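PDB 3LDU: putative methylase from Clostridium difficile, which binds GTP and is probably an RNA-binding methyltransferase that modifies guanines of ribosomal RNA. Local coordinates for residues Ser52-Arg57 and Asp243-Ala248. Residues are numbered along the deposited sequence; the frame is centred on the assembly and turned at random.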
ATOM      1  N   SER A  52      -9.089  -9.060  -2.265  1.00 21.07           N
ATOM      2  CA  SER A  52      -8.452  -7.928  -1.575  1.00 23.44           C
ATOM      3  C   SER A  52      -6.940  -7.946  -1.739  1.00 19.91           C
ATOM      4  O   SER A  52      -6.329  -6.930  -2.081  1.00 19.59           O
ATOM      5  CB  SER A  52      -8.839  -7.921  -0.095  1.00 23.77           C
ATOM      6  OG  SER A  52     -10.232  -7.705   0.032  1.00 23.40           O
ATOM      7  N   ASN A  53      -6.328  -9.101  -1.517  1.00 18.25           N
ATOM      8  CA  ASN A  53      -4.900  -9.259  -1.766  1.00 19.82           C
ATOM      9  C   ASN A  53      -4.545  -9.041  -3.234  1.00 21.70           C
ATOM     10  O   ASN A  53      -3.511  -8.451  -3.554  1.00 21.35           O
ATOM     11  CB  ASN A  53      -4.438 -10.660  -1.328  1.00 18.08           C
ATOM     12  CG  ASN A  53      -4.238 -10.749   0.157  1.00 22.73           C
ATOM     13  OD1 ASN A  53      -3.332 -10.122   0.701  1.00 18.41           O
ATOM     14  ND2 ASN A  53      -5.089 -11.519   0.834  1.00 19.76           N
HETATM   15  N   MSE A  54      -5.415  -9.497  -4.128  1.00 21.57           N
HETATM   16  CA  MSE A  54      -5.126  -9.419  -5.561  1.00 21.87           C
HETATM   17  C   MSE A  54      -5.156  -7.985  -6.077  1.00 19.19           C
HETATM   18  O   MSE A  54      -4.322  -7.589  -6.913  1.00 23.21           O
HETATM   19  CB  MSE A  54      -6.140 -10.245  -6.347  1.00 26.71           C
HETATM   20  CG  MSE A  54      -5.943 -10.230  -7.858  1.00 28.48           C
HETATM   21 SE   MSE A  54      -4.206 -10.938  -8.434  0.60 33.83          SE
HETATM   22  CE  MSE A  54      -4.031 -12.395  -7.241  1.00 23.66           C
ATOM     23  N   TRP A  55      -6.129  -7.220  -5.589  1.00 20.93           N
ATOM     24  CA  TRP A  55      -6.514  -5.970  -6.237  1.00 21.16           C
ATOM     25  C   TRP A  55      -6.168  -4.685  -5.483  1.00 20.15           C
ATOM     26  O   TRP A  55      -6.009  -3.635  -6.109  1.00 21.28           O
ATOM     27  CB  TRP A  55      -8.019  -5.985  -6.564  1.00 22.53           C
ATOM     28  CG  TRP A  55      -8.339  -6.824  -7.773  1.00 21.27           C
ATOM     29  CD1 TRP A  55      -8.875  -8.090  -7.790  1.00 22.85           C
ATOM     30  CD2 TRP A  55      -8.083  -6.474  -9.132  1.00 23.50           C
ATOM     31  NE1 TRP A  55      -8.987  -8.528  -9.092  1.00 24.29           N
ATOM     32  CE2 TRP A  55      -8.506  -7.559  -9.933  1.00 21.41           C
ATOM     33  CE3 TRP A  55      -7.546  -5.343  -9.763  1.00 23.57           C
ATOM     34  CZ2 TRP A  55      -8.414  -7.539 -11.325  1.00 20.63           C
ATOM     35  CZ3 TRP A  55      -7.447  -5.328 -11.136  1.00 25.38           C
ATOM     36  CH2 TRP A  55      -7.879  -6.417 -11.905  1.00 24.44           C
ATOM     37  N   LEU A  56      -6.064  -4.739  -4.157  1.00 18.53           N
ATOM     38  CA  LEU A  56      -5.841  -3.490  -3.421  1.00 18.75           C
ATOM     39  C   LEU A  56      -4.407  -2.963  -3.587  1.00 19.74           C
ATOM     40  O   LEU A  56      -3.438  -3.660  -3.256  1.00 21.05           O
ATOM     41  CB  LEU A  56      -6.185  -3.686  -1.933  1.00 15.66           C
ATOM     42  CG  LEU A  56      -7.644  -4.030  -1.663  1.00 19.25           C
ATOM     43  CD1 LEU A  56      -7.838  -4.266  -0.155  1.00 23.22           C
ATOM     44  CD2 LEU A  56      -8.578  -2.927  -2.164  1.00 22.74           C
ATOM     45  N   ARG A  57      -4.280  -1.730  -4.091  1.00 18.09           N
ATOM     46  CA  ARG A  57      -2.976  -1.107  -4.333  1.00 18.19           C
ATOM     47  C   ARG A  57      -2.503  -0.237  -3.182  1.00 18.85           C
ATOM     48  O   ARG A  57      -1.315   0.055  -3.083  1.00 22.53           O
ATOM     49  CB  ARG A  57      -3.020  -0.251  -5.601  1.00 16.58           C
ATOM     50  CG  ARG A  57      -3.574  -0.975  -6.803  1.00 19.60           C
ATOM     51  CD  ARG A  57      -3.524  -0.128  -8.058  1.00 24.09           C
ATOM     52  NE  ARG A  57      -4.334  -0.713  -9.126  1.00 23.67           N
ATOM     53  CZ  ARG A  57      -3.856  -1.523 -10.059  1.00 20.87           C
ATOM     54  NH1 ARG A  57      -2.561  -1.853 -10.061  1.00 23.62           N
ATOM     55  NH2 ARG A  57      -4.672  -2.016 -10.979  1.00 23.91           N
ATOM     56  N   ASP A 243      -9.617 -18.967  -9.217  1.00 30.09           N
ATOM     57  CA  ASP A 243     -10.514 -18.222 -10.090  1.00 27.27           C
ATOM     58  C   ASP A 243     -10.209 -16.722 -10.048  1.00 26.24           C
ATOM     59  O   ASP A 243     -10.289 -16.036 -11.067  1.00 28.40           O
ATOM     60  CB  ASP A 243     -11.969 -18.475  -9.705  1.00 27.78           C
ATOM     61  CG  ASP A 243     -12.430 -19.881 -10.072  1.00 37.43           C
ATOM     62  OD1 ASP A 243     -11.693 -20.565 -10.806  1.00 37.44           O
ATOM     63  OD2 ASP A 243     -13.525 -20.286  -9.639  1.00 38.92           O
ATOM     64  N   VAL A 244      -9.858 -16.224  -8.866  1.00 25.69           N
ATOM     65  CA  VAL A 244      -9.511 -14.809  -8.712  1.00 26.95           C
ATOM     66  C   VAL A 244      -8.247 -14.435  -9.487  1.00 27.20           C
ATOM     67  O   VAL A 244      -8.199 -13.390 -10.136  1.00 26.65           O
ATOM     68  CB  VAL A 244      -9.395 -14.399  -7.230  1.00 26.85           C
ATOM     69  CG1 VAL A 244      -8.715 -13.028  -7.100  1.00 25.71           C
ATOM     70  CG2 VAL A 244     -10.773 -14.381  -6.590  1.00 27.84           C
ATOM     71  N   ARG A 245      -7.223 -15.281  -9.438  1.00 27.10           N
ATOM     72  CA  ARG A 245      -6.022 -15.032 -10.249  1.00 32.73           C
ATOM     73  C   ARG A 245      -6.284 -15.089 -11.748  1.00 31.69           C
ATOM     74  O   ARG A 245      -5.785 -14.254 -12.503  1.00 29.87           O
ATOM     75  CB  ARG A 245      -4.914 -16.034  -9.928  1.00 37.41           C
ATOM     76  CG  ARG A 245      -4.148 -15.706  -8.689  1.00 45.62           C
ATOM     77  CD  ARG A 245      -2.764 -16.315  -8.727  1.00 43.95           C
ATOM     78  NE  ARG A 245      -2.144 -16.175  -7.419  1.00 47.23           N
ATOM     79  CZ  ARG A 245      -1.292 -15.213  -7.090  1.00 41.60           C
ATOM     80  NH1 ARG A 245      -0.919 -14.302  -7.987  1.00 37.61           N
ATOM     81  NH2 ARG A 245      -0.801 -15.176  -5.862  1.00 43.24           N
ATOM     82  N   LYS A 246      -7.021 -16.107 -12.187  1.00 33.00           N
ATOM     83  CA  LYS A 246      -7.340 -16.234 -13.606  1.00 29.38           C
ATOM     84  C   LYS A 246      -8.170 -15.033 -14.075  1.00 28.53           C
ATOM     85  O   LYS A 246      -7.967 -14.514 -15.172  1.00 35.17           O
ATOM     86  CB  LYS A 246      -8.095 -17.533 -13.886  1.00 38.45           C
ATOM     87  CG  LYS A 246      -8.096 -17.925 -15.354  1.00 51.90           C
ATOM     88  CD  LYS A 246      -6.705 -18.344 -15.825  1.00 64.86           C
ATOM     89  CE  LYS A 246      -6.278 -19.666 -15.194  1.00 72.73           C
ATOM     90  NZ  LYS A 246      -4.978 -20.167 -15.728  1.00 74.86           N
ATOM     91  N   ASP A 247      -9.119 -14.620 -13.238  1.00 28.27           N
ATOM     92  CA  ASP A 247      -9.965 -13.472 -13.521  1.00 30.84           C
ATOM     93  C   ASP A 247      -9.090 -12.234 -13.684  1.00 30.93           C
ATOM     94  O   ASP A 247      -9.281 -11.450 -14.615  1.00 29.96           O
ATOM     95  CB  ASP A 247     -10.960 -13.259 -12.375  1.00 29.02           C
ATOM     96  CG  ASP A 247     -11.843 -12.039 -12.576  1.00 37.12           C
ATOM     97  OD1 ASP A 247     -12.499 -11.938 -13.633  1.00 37.64           O
ATOM     98  OD2 ASP A 247     -11.888 -11.188 -11.662  1.00 36.72           O
ATOM     99  N   ALA A 248      -8.123 -12.065 -12.785  1.00 24.02           N
ATOM    100  CA  ALA A 248      -7.246 -10.895 -12.856  1.00 28.43           C
ATOM    101  C   ALA A 248      -6.420 -10.895 -14.133  1.00 30.21           C
ATOM    102  O   ALA A 248      -6.248  -9.853 -14.768  1.00 29.41           O
ATOM    103  CB  ALA A 248      -6.350 -10.790 -11.628  1.00 23.92           C
TER
HETATM  104  O   HOH W   1      -9.950 -10.989  -9.939  1.00 30.12           O
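The C-terminal turn of helix 48-55 of the RlmL ferredoxin-like domain packs on helix 238-251 of the methyltransferase domain, an interdomain helix-helix contact away from the GTP pocket. M54, present as selenomethionine, carries it. Its CG lies anti to the backbone N (chi1 180°), pointing the side chain at the partner helix, and bends at chi2 (60°) and chi3 (40°) turn the methyl toward R245. M54 CB lies 3.9 Å from V244 CG1, the two side chains running past each other in opposite directions, while M54 CG and SE both rest against the A248 methyl, M54 SE being 3.8 Å from A248 CB. M54 CE lies 3.6 Å from R245 CG, where the two chains cross at about a right angle, and over one face of the guanidinium, displaced toward its rim. That guanidinium is held by the carbonyl of R226 and a salt bridge to E231, so the methyl meets an anchored flat group. W55 adds its ring obliquely, with W55 CZ2 3.9 Å from A248 CB. One water, in the indole plane at the ring edge, accepts from W55 NE1 at 2.8 Å. It donates to D247 OD2 at 2.6 Å and to V244 O at 3.0 Å. All direct contacts are thus van der Waals, and this three-bonded water supplies the polar tie, satisfying the indole N-H and probably fixing the ring's orientation between the two domains.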